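Local coordinates for RNA-induced transcriptional silencing complex protein tas3 (Schizosaccharomyces pombe, PDB 3D1B) that serves as a molecular adaptor in the RITS complex, which acts in RNA interference, heterochromatin formation and accurate chromosome segregation, at residues A[34-38]-A[59-63]; A[18-22]-A[88-92]; A[77-81]-A[99-103]; A[66-72]-A[105-111]. One frame throughout, in Å; residues are numbered along the deposited sequence.

How the contacts relate
This chain is the C-terminal all-helical part of Tas3, no ligand site involved; the four contacts lie within it, and contacts 1, 3 and 4 also touch the second subunit. Contact 1 joins helix 32-46 to the end of helix 52-60 and contact 2 helix 14-23 to helix 89-105; their centres are about 15 Å apart, and Phe-60 CZ lies 3.8 Å from Leu-22 CD1. Contacts 3 and 4, centres about 10 Å apart, are tied by a probable hydrogen bond between Leu-101 O and Leu-107 N, 3.0 Å. Helix 89-105 serves contacts 2 and 3; contact 1 reaches it through Ser-63 OG, 3.4 Å from Leu-101 CD1. Contacts 2 and 4 lie about 22 Å apart between centres.

Contact 1: residues A[34-38]-A[59-63]; sequences CAEAL and VFSAS
Residues 34-38 form a helical turn within helix 32-46; Val-59 and Phe-60 are also helical, and Phe-60 to Ser-63 make a type I beta turn, with Ser-63 OG hydrogen-bonded to Phe-60 O at 2.7 Å. The backbones come closest at Cys-34 and Val-59, with CA atoms 5.4 Å apart. Val-59, in the t rotamer, is a bump that wedges between Cys-34 and Leu-38, with CG1 3.9 Å from Cys-34 CB and CG2 4.0 Å from Leu-38 CD1. In return Ala-37 points its small CB into the hollow beside Val-59, 4.2 Å from Val-59 CA and 3.7 Å from Ala-62 CB. Cys-34, rotamer m, lays SG along the turn, 3.5 Å from Val-59 O and 3.7 Å from Ser-63 CB. Phe-28 of helix 26-29 touches Cys-34, Leu-38 and Val-59 on the side facing the domain interior, while Leu-74 of the second subunit covers Ala-37 and Ala-62. A helix face packed against the end of another helix and the turn after it is typical of an all-alpha bundle.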
loop_
_atom_site.group_PDB
_atom_site.type_symbol
_atom_site.label_atom_id
_atom_site.label_comp_id
_atom_site.label_asym_id
_atom_site.label_seq_id
_atom_site.Cartn_x
_atom_site.Cartn_y
_atom_site.Cartn_z
ATOM N N CYS A 34 3.429 15.484 -8.204
ATOM C CA CYS A 34 2.402 14.465 -8.017
ATOM C C CYS A 34 1.902 13.997 -9.379
ATOM O O CYS A 34 1.653 12.814 -9.584
ATOM C CB CYS A 34 1.230 15.011 -7.199
ATOM S SG CYS A 34 1.592 15.177 -5.433
ATOM N N ALA A 35 1.747 14.931 -10.313
ATOM C CA ALA A 35 1.289 14.576 -11.651
ATOM C C ALA A 35 2.334 13.672 -12.302
ATOM O O ALA A 35 2.002 12.669 -12.940
ATOM C CB ALA A 35 1.076 15.843 -12.490
ATOM N N GLU A 36 3.603 14.032 -12.123
ATOM C CA GLU A 36 4.706 13.261 -12.675
ATOM C C GLU A 36 4.745 11.863 -12.063
ATOM O O GLU A 36 5.019 10.880 -12.750
ATOM C CB GLU A 36 6.026 13.991 -12.417
ATOM C CG GLU A 36 6.247 15.189 -13.334
ATOM C CD GLU A 36 7.027 16.312 -12.672
ATOM O OE1 GLU A 36 8.025 16.024 -11.977
ATOM O OE2 GLU A 36 6.646 17.489 -12.859
ATOM N N ALA A 37 4.469 11.784 -10.765
ATOM C CA ALA A 37 4.473 10.507 -10.056
ATOM C C ALA A 37 3.351 9.598 -10.555
ATOM O O ALA A 37 3.545 8.394 -10.742
ATOM C CB ALA A 37 4.323 10.755 -8.556
ATOM N N LEU A 38 2.174 10.168 -10.779
ATOM C CA LEU A 38 1.046 9.374 -11.252
ATOM C C LEU A 38 1.367 8.713 -12.592
ATOM O O LEU A 38 0.993 7.566 -12.833
ATOM C CB LEU A 38 -0.204 10.247 -11.388
ATOM C CG LEU A 38 -1.467 9.507 -11.836
ATOM C CD1 LEU A 38 -1.806 8.396 -10.842
ATOM C CD2 LEU A 38 -2.613 10.497 -11.948
ATOM N N VAL A 59 1.657 8.472 -4.916
ATOM C CA VAL A 59 1.557 9.781 -5.539
ATOM C C VAL A 59 1.747 10.916 -4.542
ATOM O O VAL A 59 2.507 11.854 -4.792
ATOM C CB VAL A 59 0.203 9.938 -6.254
ATOM C CG1 VAL A 59 -0.002 11.384 -6.677
ATOM C CG2 VAL A 59 0.163 9.026 -7.475
ATOM N N PHE A 60 1.073 10.840 -3.402
ATOM C CA PHE A 60 1.223 11.904 -2.419
ATOM C C PHE A 60 2.612 11.936 -1.788
ATOM O O PHE A 60 3.051 12.983 -1.301
ATOM C CB PHE A 60 0.142 11.795 -1.337
ATOM C CG PHE A 60 -1.241 12.110 -1.833
ATOM C CD1 PHE A 60 -1.437 13.062 -2.828
ATOM C CD2 PHE A 60 -2.351 11.481 -1.285
ATOM C CE1 PHE A 60 -2.723 13.381 -3.271
ATOM C CE2 PHE A 60 -3.641 11.797 -1.722
ATOM C CZ PHE A 60 -3.821 12.748 -2.717
ATOM N N SER A 61 3.320 10.810 -1.808
ATOM C CA SER A 61 4.661 10.769 -1.225
ATOM C C SER A 61 5.617 11.639 -2.032
ATOM O O SER A 61 6.705 11.985 -1.562
ATOM C CB SER A 61 5.200 9.332 -1.178
ATOM O OG SER A 61 5.628 8.889 -2.461
ATOM N N ALA A 62 5.200 11.999 -3.244
ATOM C CA ALA A 62 6.017 12.825 -4.126
ATOM C C ALA A 62 5.718 14.312 -3.994
ATOM O O ALA A 62 6.403 15.134 -4.603
ATOM C CB ALA A 62 5.820 12.396 -5.579
ATOM N N SER A 63 4.707 14.659 -3.203
ATOM C CA SER A 63 4.335 16.061 -3.025
ATOM C C SER A 63 5.473 16.835 -2.380
ATOM O O SER A 63 6.199 16.307 -1.542
ATOM C CB SER A 63 3.073 16.178 -2.164
ATOM O OG SER A 63 3.281 15.626 -0.878
#

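Contact 2: residues A[18-22]-A[88-92]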
loop_
_atom_site.group_PDB
_atom_site.type_symbol
_atom_site.label_atom_id
_atom_site.label_comp_id
_atom_site.label_asym_id
_atom_site.label_seq_id
_atom_site.Cartn_x
_atom_site.Cartn_y
_atom_site.Cartn_z
ATOM N N TYR A 18 -12.014 7.405 -9.634
ATOM C CA TYR A 18 -11.058 7.700 -8.570
ATOM C C TYR A 18 -9.835 8.429 -9.113
ATOM O O TYR A 18 -9.296 9.321 -8.460
ATOM C CB TYR A 18 -10.644 6.406 -7.864
ATOM C CG TYR A 18 -11.702 5.877 -6.916
ATOM C CD1 TYR A 18 -13.057 6.047 -7.192
ATOM C CD2 TYR A 18 -11.349 5.194 -5.754
ATOM C CE1 TYR A 18 -14.035 5.552 -6.337
ATOM C CE2 TYR A 18 -12.323 4.694 -4.890
ATOM C CZ TYR A 18 -13.662 4.877 -5.189
ATOM O OH TYR A 18 -14.626 4.391 -4.337
ATOM N N ILE A 19 -9.399 8.050 -10.309
ATOM C CA ILE A 19 -8.257 8.705 -10.936
ATOM C C ILE A 19 -8.625 10.140 -11.298
ATOM O O ILE A 19 -7.854 11.069 -11.052
ATOM C CB ILE A 19 -7.810 7.954 -12.216
ATOM C CG1 ILE A 19 -7.142 6.627 -11.840
ATOM C CG2 ILE A 19 -6.861 8.817 -13.029
ATOM C CD1 ILE A 19 -5.859 6.785 -11.021
ATOM N N ASN A 20 -9.807 10.314 -11.878
ATOM C CA ASN A 20 -10.272 11.644 -12.253
ATOM C C ASN A 20 -10.438 12.539 -11.026
ATOM O O ASN A 20 -10.113 13.730 -11.061
ATOM C CB ASN A 20 -11.598 11.555 -13.020
ATOM C CG ASN A 20 -11.444 10.884 -14.370
ATOM O OD1 ASN A 20 -10.329 10.688 -14.851
ATOM N ND2 ASN A 20 -12.569 10.537 -14.997
ATOM N N TRP A 21 -10.941 11.963 -9.940
ATOM C CA TRP A 21 -11.123 12.713 -8.704
ATOM C C TRP A 21 -9.774 13.109 -8.120
ATOM O O TRP A 21 -9.595 14.227 -7.640
ATOM C CB TRP A 21 -11.905 11.886 -7.676
ATOM C CG TRP A 21 -13.361 11.724 -8.016
ATOM C CD1 TRP A 21 -14.100 12.514 -8.853
ATOM C CD2 TRP A 21 -14.263 10.733 -7.502
ATOM N NE1 TRP A 21 -15.403 12.075 -8.892
ATOM C CE2 TRP A 21 -15.531 10.986 -8.073
ATOM C CE3 TRP A 21 -14.122 9.658 -6.613
ATOM C CZ2 TRP A 21 -16.654 10.202 -7.784
ATOM C CZ3 TRP A 21 -15.241 8.878 -6.326
ATOM C CH2 TRP A 21 -16.490 9.156 -6.912
ATOM N N LEU A 22 -8.825 12.183 -8.151
ATOM C CA LEU A 22 -7.492 12.466 -7.636
ATOM C C LEU A 22 -6.888 13.645 -8.397
ATOM O O LEU A 22 -6.358 14.586 -7.802
ATOM C CB LEU A 22 -6.595 11.242 -7.802
ATOM C CG LEU A 22 -5.094 11.497 -7.688
ATOM C CD1 LEU A 22 -4.755 12.004 -6.289
ATOM C CD2 LEU A 22 -4.348 10.203 -7.992
ATOM N N THR A 88 -16.555 8.614 3.104
ATOM C CA THR A 88 -16.856 7.738 1.999
ATOM C C THR A 88 -15.544 7.161 1.500
ATOM O O THR A 88 -14.495 7.671 1.836
ATOM C CB THR A 88 -17.632 8.509 0.924
ATOM O OG1 THR A 88 -17.002 9.765 0.687
ATOM C CG2 THR A 88 -19.046 8.757 1.374
ATOM N N PRO A 89 -15.593 6.066 0.722
ATOM C CA PRO A 89 -14.422 5.364 0.175
ATOM C C PRO A 89 -13.217 6.145 -0.343
ATOM O O PRO A 89 -12.103 6.005 0.177
ATOM C CB PRO A 89 -15.034 4.472 -0.900
ATOM C CG PRO A 89 -16.367 4.141 -0.314
ATOM C CD PRO A 89 -16.835 5.484 0.173
ATOM N N PHE A 90 -13.425 6.932 -1.392
ATOM C CA PHE A 90 -12.345 7.720 -1.976
ATOM C C PHE A 90 -11.801 8.724 -0.972
ATOM O O PHE A 90 -10.586 8.855 -0.806
ATOM C CB PHE A 90 -12.854 8.463 -3.215
ATOM C CG PHE A 90 -11.869 9.449 -3.783
ATOM C CD1 PHE A 90 -10.774 9.013 -4.533
ATOM C CD2 PHE A 90 -12.043 10.813 -3.577
ATOM C CE1 PHE A 90 -9.870 9.926 -5.072
ATOM C CE2 PHE A 90 -11.147 11.735 -4.109
ATOM C CZ PHE A 90 -10.054 11.290 -4.862
ATOM N N ALA A 91 -12.702 9.436 -0.306
ATOM C CA ALA A 91 -12.300 10.436 0.675
ATOM C C ALA A 91 -11.501 9.801 1.805
ATOM O O ALA A 91 -10.488 10.348 2.237
ATOM C CB ALA A 91 -13.526 11.150 1.233
ATOM N N LYS A 92 -11.954 8.647 2.285
ATOM C CA LYS A 92 -11.252 7.969 3.375
ATOM C C LYS A 92 -9.839 7.573 2.957
ATOM O O LYS A 92 -8.890 7.703 3.734
ATOM C CB LYS A 92 -12.023 6.721 3.822
ATOM C CG LYS A 92 -11.354 6.000 4.990
ATOM C CD LYS A 92 -12.139 4.777 5.456
ATOM C CE LYS A 92 -13.482 5.157 6.057
ATOM N NZ LYS A 92 -14.181 3.948 6.609
#
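This is an aromatic cluster joining two helices far apart in sequence, 14-23 and the first turn of 89-105, in the all-helical Tas3 C-terminal motif. The CA of Phe-90 lies 6.7 Å from that of Tyr-18, and its t rotamer brings the ring against Tyr-18 and Trp-21, so that the three rings stand at the corners of a triangle. Two T-shaped stacks result. Phe-90 turns its edge to the face of Tyr-18, centroids 5.6 Å apart and planes at 68°, while its own face receives the edge of the Trp-21 six-membered ring at 5.3 Å and 61°. CH-pi contacts reinforce both: Phe-90 CB sits 4.2 Å from the Tyr-18 centroid and Trp-21 CB 3.8 Å from that of Phe-90. No hydrogen bond crosses between the segments; the joint rests on ring packing and CH-pi contacts, with Leu-22 N 3.6 Å from Phe-90 CZ. Phe-52 adds another edge-to-face partner to Tyr-18. Thr-88, the N-cap, makes no side-chain capping bond; its OG1, like Phe-90 N and Ala-91 N, hydrogen-bonds to Glu-123, near the C-terminus. Tyr-18 OH rests 3.5 Å from Pro-89 CB, and the tightest apolar approach is Trp-21 CB to Phe-90 CZ, 3.4 Å.

Contact 3: residues A[77-81]-A[99-103]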
loop_
_atom_site.group_PDB
_atom_site.type_symbol
_atom_site.label_atom_id
_atom_site.label_comp_id
_atom_site.label_asym_id
_atom_site.label_seq_id
_atom_site.Cartn_x
_atom_site.Cartn_y
_atom_site.Cartn_z
ATOM N N GLN A 77 -5.487 15.629 16.375
ATOM C CA GLN A 77 -5.186 14.509 15.498
ATOM C C GLN A 77 -6.160 13.371 15.736
ATOM O O GLN A 77 -6.550 12.676 14.796
ATOM C CB GLN A 77 -3.747 14.045 15.703
ATOM C CG GLN A 77 -2.750 15.105 15.282
ATOM C CD GLN A 77 -1.350 14.570 15.181
ATOM O OE1 GLN A 77 -1.052 13.738 14.320
ATOM N NE2 GLN A 77 -0.473 15.036 16.065
ATOM N N LEU A 78 -6.564 13.183 16.989
ATOM C CA LEU A 78 -7.518 12.124 17.300
ATOM C C LEU A 78 -8.890 12.465 16.726
ATOM O O LEU A 78 -9.598 11.593 16.234
ATOM C CB LEU A 78 -7.615 11.910 18.814
ATOM C CG LEU A 78 -6.328 11.385 19.459
ATOM C CD1 LEU A 78 -6.538 11.220 20.959
ATOM C CD2 LEU A 78 -5.940 10.065 18.830
ATOM N N MET A 79 -9.262 13.738 16.775
ATOM C CA MET A 79 -10.550 14.148 16.230
ATOM C C MET A 79 -10.509 13.974 14.712
ATOM O O MET A 79 -11.512 13.617 14.094
ATOM C CB MET A 79 -10.842 15.606 16.588
ATOM C CG MET A 79 -12.306 16.004 16.441
ATOM S SD MET A 79 -13.394 15.010 17.494
ATOM C CE MET A 79 -12.813 15.459 19.058
ATOM N N PHE A 80 -9.346 14.227 14.113
ATOM C CA PHE A 80 -9.191 14.076 12.663
ATOM C C PHE A 80 -9.428 12.620 12.280
ATOM O O PHE A 80 -10.109 12.330 11.297
ATOM C CB PHE A 80 -7.781 14.484 12.220
ATOM C CG PHE A 80 -7.519 14.279 10.747
ATOM C CD1 PHE A 80 -7.839 15.272 9.818
ATOM C CD2 PHE A 80 -6.968 13.084 10.285
ATOM C CE1 PHE A 80 -7.616 15.077 8.452
ATOM C CE2 PHE A 80 -6.741 12.879 8.911
ATOM C CZ PHE A 80 -7.067 13.878 8.000
ATOM N N LEU A 81 -8.862 11.703 13.064
ATOM C CA LEU A 81 -9.013 10.278 12.782
ATOM C C LEU A 81 -10.439 9.796 13.030
ATOM O O LEU A 81 -10.941 8.941 12.300
ATOM C CB LEU A 81 -8.021 9.459 13.619
ATOM C CG LEU A 81 -6.545 9.628 13.225
ATOM C CD1 LEU A 81 -5.654 8.896 14.222
ATOM C CD2 LEU A 81 -6.319 9.096 11.808
ATOM N N TYR A 99 -2.718 11.724 5.753
ATOM C CA TYR A 99 -2.333 11.678 7.163
ATOM C C TYR A 99 -0.912 11.122 7.319
ATOM O O TYR A 99 -0.230 11.409 8.308
ATOM C CB TYR A 99 -3.331 10.844 7.971
ATOM C CG TYR A 99 -3.130 10.996 9.462
ATOM C CD1 TYR A 99 -3.312 12.232 10.082
ATOM C CD2 TYR A 99 -2.693 9.920 10.242
ATOM C CE1 TYR A 99 -3.060 12.402 11.443
ATOM C CE2 TYR A 99 -2.439 10.080 11.610
ATOM C CZ TYR A 99 -2.624 11.323 12.199
ATOM O OH TYR A 99 -2.370 11.496 13.541
ATOM N N LYS A 100 -0.464 10.318 6.354
ATOM C CA LYS A 100 0.901 9.788 6.385
ATOM C C LYS A 100 1.857 10.976 6.305
ATOM O O LYS A 100 2.954 10.950 6.861
ATOM C CB LYS A 100 1.189 8.890 5.174
ATOM C CG LYS A 100 0.361 7.638 5.076
ATOM C CD LYS A 100 0.653 6.687 6.223
ATOM C CE LYS A 100 -0.268 5.481 6.148
ATOM N NZ LYS A 100 -0.250 4.697 7.414
ATOM N N LEU A 101 1.439 12.012 5.578
ATOM C CA LEU A 101 2.260 13.208 5.414
ATOM C C LEU A 101 2.189 14.085 6.656
ATOM O O LEU A 101 3.134 14.808 6.973
ATOM C CB LEU A 101 1.798 13.998 4.181
ATOM C CG LEU A 101 1.931 13.256 2.843
ATOM C CD1 LEU A 101 1.559 14.211 1.715
ATOM C CD2 LEU A 101 3.343 12.743 2.649
ATOM N N VAL A 102 1.061 14.031 7.353
ATOM C CA VAL A 102 0.905 14.809 8.580
ATOM C C VAL A 102 1.905 14.294 9.616
ATOM O O VAL A 102 2.711 15.056 10.162
ATOM C CB VAL A 102 -0.533 14.679 9.145
ATOM C CG1 VAL A 102 -0.606 15.274 10.548
ATOM C CG2 VAL A 102 -1.517 15.384 8.213
ATOM N N THR A 103 1.865 12.990 9.867
ATOM C CA THR A 103 2.756 12.392 10.848
ATOM C C THR A 103 4.218 12.277 10.428
ATOM O O THR A 103 5.119 12.476 11.250
ATOM C CB THR A 103 2.265 10.982 11.257
ATOM O OG1 THR A 103 2.127 10.169 10.087
ATOM C CG2 THR A 103 0.922 11.076 11.969
#
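Two helical turns run almost exactly antiparallel here, residues 77-81 of helix 74-84 and 99-103 of helix 89-105, with an angle of 170° between their directions. The segment axes approach no closer than 12.6 Å, and the nearest CA pairs are wide too: 8.8 Å for Leu-81 and Tyr-99, 9.2 Å for Gln-77 and Val-102. Successive helices joined by a short loop thus form an alpha-helical hairpin whose arms stand well apart, and long side chains span the gap. Tyr-99 is the main one. Its t rotamer carries the ring across to helix 74-84, where three residues of that segment meet it. Leu-81 CD2 lies over one face, 4.1 Å from the ring centroid, a CH-pi contact. Phe-80 lies beside Tyr-99 with the planes at 19°, but the rings are slid apart and barely overlap; their centroids are 5.5 Å apart and Phe-80 CE2 is 3.7 Å from Tyr-99 CD1. The phenol ends in a weak hydrogen bond from Tyr-99 OH to Gln-77 OE1, 2.7 Å. On the inner side Phe-80 also packs on Ala-112 of helix 109-122, which touches Val-102 as well. The chemistry is therefore mostly apolar, with one weak polar tie at the tyrosine tip: the wide gap is filled mainly by the Tyr-99 and Phe-80 rings, and the hydroxyl meets the Gln-77 carboxamide.

Contact 4: residues A[66-72]-A[105-111]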
loop_
_atom_site.group_PDB
_atom_site.type_symbol
_atom_site.label_atom_id
_atom_site.label_comp_id
_atom_site.label_asym_id
_atom_site.label_seq_id
_atom_site.Cartn_x
_atom_site.Cartn_y
_atom_site.Cartn_z
ATOM N N PHE A 66 3.339 22.199 0.468
ATOM C CA PHE A 66 2.285 22.203 1.473
ATOM C C PHE A 66 2.731 22.861 2.773
ATOM O O PHE A 66 3.918 22.868 3.107
ATOM C CB PHE A 66 1.795 20.773 1.753
ATOM C CG PHE A 66 2.891 19.801 2.102
ATOM C CD1 PHE A 66 3.367 19.693 3.403
ATOM C CD2 PHE A 66 3.428 18.970 1.123
ATOM C CE1 PHE A 66 4.363 18.764 3.724
ATOM C CE2 PHE A 66 4.423 18.040 1.434
ATOM C CZ PHE A 66 4.891 17.935 2.737
ATOM N N PRO A 67 1.780 23.445 3.513
ATOM C CA PRO A 67 2.100 24.099 4.783
ATOM C C PRO A 67 2.593 23.083 5.808
ATOM O O PRO A 67 2.137 21.937 5.839
ATOM C CB PRO A 67 0.781 24.754 5.178
ATOM C CG PRO A 67 -0.238 23.873 4.545
ATOM C CD PRO A 67 0.351 23.587 3.197
ATOM N N ILE A 68 3.528 23.522 6.641
ATOM C CA ILE A 68 4.139 22.671 7.649
ATOM C C ILE A 68 3.897 23.157 9.069
ATOM O O ILE A 68 3.867 24.359 9.325
ATOM C CB ILE A 68 5.675 22.611 7.427
ATOM C CG1 ILE A 68 5.981 21.919 6.099
ATOM C CG2 ILE A 68 6.360 21.903 8.590
ATOM C CD1 ILE A 68 5.504 20.501 6.047
ATOM N N GLN A 69 3.708 22.213 9.986
ATOM C CA GLN A 69 3.555 22.542 11.400
ATOM C C GLN A 69 4.134 21.377 12.186
ATOM O O GLN A 69 3.654 20.248 12.092
ATOM C CB GLN A 69 2.092 22.760 11.783
ATOM C CG GLN A 69 1.874 23.141 13.260
ATOM C CD GLN A 69 2.520 24.469 13.658
ATOM O OE1 GLN A 69 2.465 25.448 12.913
ATOM N NE2 GLN A 69 3.113 24.511 14.854
ATOM N N GLU A 70 5.189 21.646 12.947
ATOM C CA GLU A 70 5.820 20.597 13.733
ATOM C C GLU A 70 5.127 20.414 15.077
ATOM O O GLU A 70 4.435 21.312 15.559
ATOM C CB GLU A 70 7.299 20.919 13.958
ATOM C CG GLU A 70 8.160 20.780 12.713
ATOM C CD GLU A 70 9.611 21.146 12.972
ATOM O OE1 GLU A 70 10.211 20.585 13.912
ATOM O OE2 GLU A 70 10.151 21.993 12.231
ATOM N N ASN A 71 5.317 19.235 15.664
ATOM C CA ASN A 71 4.747 18.900 16.967
ATOM C C ASN A 71 3.301 19.344 17.122
ATOM O O ASN A 71 2.968 20.150 17.996
ATOM C CB ASN A 71 5.606 19.514 18.069
ATOM C CG ASN A 71 7.025 18.999 18.040
ATOM O OD1 ASN A 71 7.262 17.799 18.185
ATOM N ND2 ASN A 71 7.980 19.898 17.837
ATOM N N GLN A 72 2.439 18.806 16.270
ATOM C CA GLN A 72 1.023 19.144 16.297
ATOM C C GLN A 72 0.315 18.445 17.463
ATOM O O GLN A 72 0.666 17.323 17.835
ATOM C CB GLN A 72 0.395 18.770 14.948
ATOM C CG GLN A 72 1.183 19.348 13.768
ATOM C CD GLN A 72 0.515 19.128 12.421
ATOM O OE1 GLN A 72 -0.608 19.580 12.193
ATOM N NE2 GLN A 72 1.211 18.440 11.518
ATOM N N LYS A 105 5.790 13.984 7.674
ATOM C CA LYS A 105 6.411 15.161 7.087
ATOM C C LYS A 105 5.885 16.464 7.659
ATOM O O LYS A 105 6.137 17.537 7.110
ATOM C CB LYS A 105 6.229 15.127 5.572
ATOM C CG LYS A 105 6.856 13.890 4.953
ATOM C CD LYS A 105 6.591 13.806 3.473
ATOM C CE LYS A 105 7.445 12.720 2.842
ATOM N NZ LYS A 105 7.203 12.609 1.379
ATOM N N ASN A 106 5.152 16.366 8.762
ATOM C CA ASN A 106 4.615 17.544 9.427
ATOM C C ASN A 106 3.653 18.369 8.581
ATOM O O ASN A 106 3.551 19.579 8.771
ATOM C CB ASN A 106 5.767 18.434 9.900
ATOM C CG ASN A 106 6.616 17.765 10.964
ATOM O OD1 ASN A 106 7.849 17.803 10.910
ATOM N ND2 ASN A 106 5.962 17.160 11.944
ATOM N N LEU A 107 2.953 17.731 7.646
ATOM C CA LEU A 107 1.995 18.467 6.834
ATOM C C LEU A 107 0.931 18.976 7.807
ATOM O O LEU A 107 0.453 18.233 8.661
ATOM C CB LEU A 107 1.386 17.549 5.757
ATOM C CG LEU A 107 0.373 18.165 4.781
ATOM C CD1 LEU A 107 0.443 17.457 3.435
ATOM C CD2 LEU A 107 -1.029 18.058 5.362
ATOM N N SER A 108 0.580 20.251 7.690
ATOM C CA SER A 108 -0.402 20.869 8.580
ATOM C C SER A 108 -1.752 20.156 8.615
ATOM O O SER A 108 -2.371 19.935 7.575
ATOM C CB SER A 108 -0.609 22.328 8.175
ATOM O OG SER A 108 -1.665 22.895 8.919
ATOM N N LEU A 109 -2.220 19.820 9.815
ATOM C CA LEU A 109 -3.501 19.124 9.958
ATOM C C LEU A 109 -4.664 19.924 9.360
ATOM O O LEU A 109 -5.563 19.353 8.743
ATOM C CB LEU A 109 -3.782 18.816 11.432
ATOM C CG LEU A 109 -4.908 17.811 11.698
ATOM C CD1 LEU A 109 -4.495 16.437 11.174
ATOM C CD2 LEU A 109 -5.207 17.736 13.192
ATOM N N ASP A 110 -4.659 21.244 9.537
ATOM C CA ASP A 110 -5.733 22.060 8.979
ATOM C C ASP A 110 -5.770 21.903 7.463
ATOM O O ASP A 110 -6.843 21.850 6.864
ATOM C CB ASP A 110 -5.540 23.539 9.324
ATOM C CG ASP A 110 -5.643 23.809 10.810
ATOM O OD1 ASP A 110 -6.596 23.307 11.440
ATOM O OD2 ASP A 110 -4.773 24.531 11.345
ATOM N N PHE A 111 -4.592 21.833 6.849
ATOM C CA PHE A 111 -4.482 21.676 5.399
ATOM C C PHE A 111 -4.998 20.289 5.011
ATOM O O PHE A 111 -5.715 20.130 4.013
ATOM C CB PHE A 111 -3.017 21.837 4.981
ATOM C CG PHE A 111 -2.801 21.873 3.493
ATOM C CD1 PHE A 111 -3.221 22.967 2.740
ATOM C CD2 PHE A 111 -2.147 20.829 2.847
ATOM C CE1 PHE A 111 -2.985 23.018 1.359
ATOM C CE2 PHE A 111 -1.906 20.870 1.471
ATOM C CZ PHE A 111 -2.326 21.967 0.729
HETATM O O HOH W 1 7.075 17.226 14.497
HETATM O O HOH W 2 3.380 16.543 12.471
#
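Two aromatic rings centre the apolar part. Leu-107 CD1 lies over the face of Phe-66, 3.9 Å from its centroid, and Pro-67 CD sits 3.5 Å from the centroid of Phe-111, only 9° off the ring normal; both are CH-pi contacts. Phe-66 CB, 3.7 Å from Phe-111 CE2, joins the pairs. Next comes the backbone: Ile-68 is paired with Leu-107, CA atoms 4.8 Å apart, in a single beta bridge flanked by hydrogen bonds from Ser-108 N to Pro-67 O and from Gln-69 N to Asn-106 O, each 2.9 Å, the pattern of an antiparallel non-hydrogen-bonded pair. Farther out, the Gln-72 carboxamide hydrogen-bonds the backbone with both its polar atoms, NE2 donating to Leu-107 O at 3.0 Å and OE1 accepting from Leu-109 N at 2.9 Å, just where helix 109-122 starts after its N-cap, Ser-108. At the polar edge Asn-106 ND2 gives hydrogen bonds to two waters, one shared with Asn-71 N, the other with Gln-72 NE2. The bridge thus pins the loop before helix 74-84 to the link between helices 89-105 and 109-122: Leu-107 packs on Ile-98 and Val-102, Leu-109 on Phe-80, and Lys-105 touches Asn-71 of the second subunit.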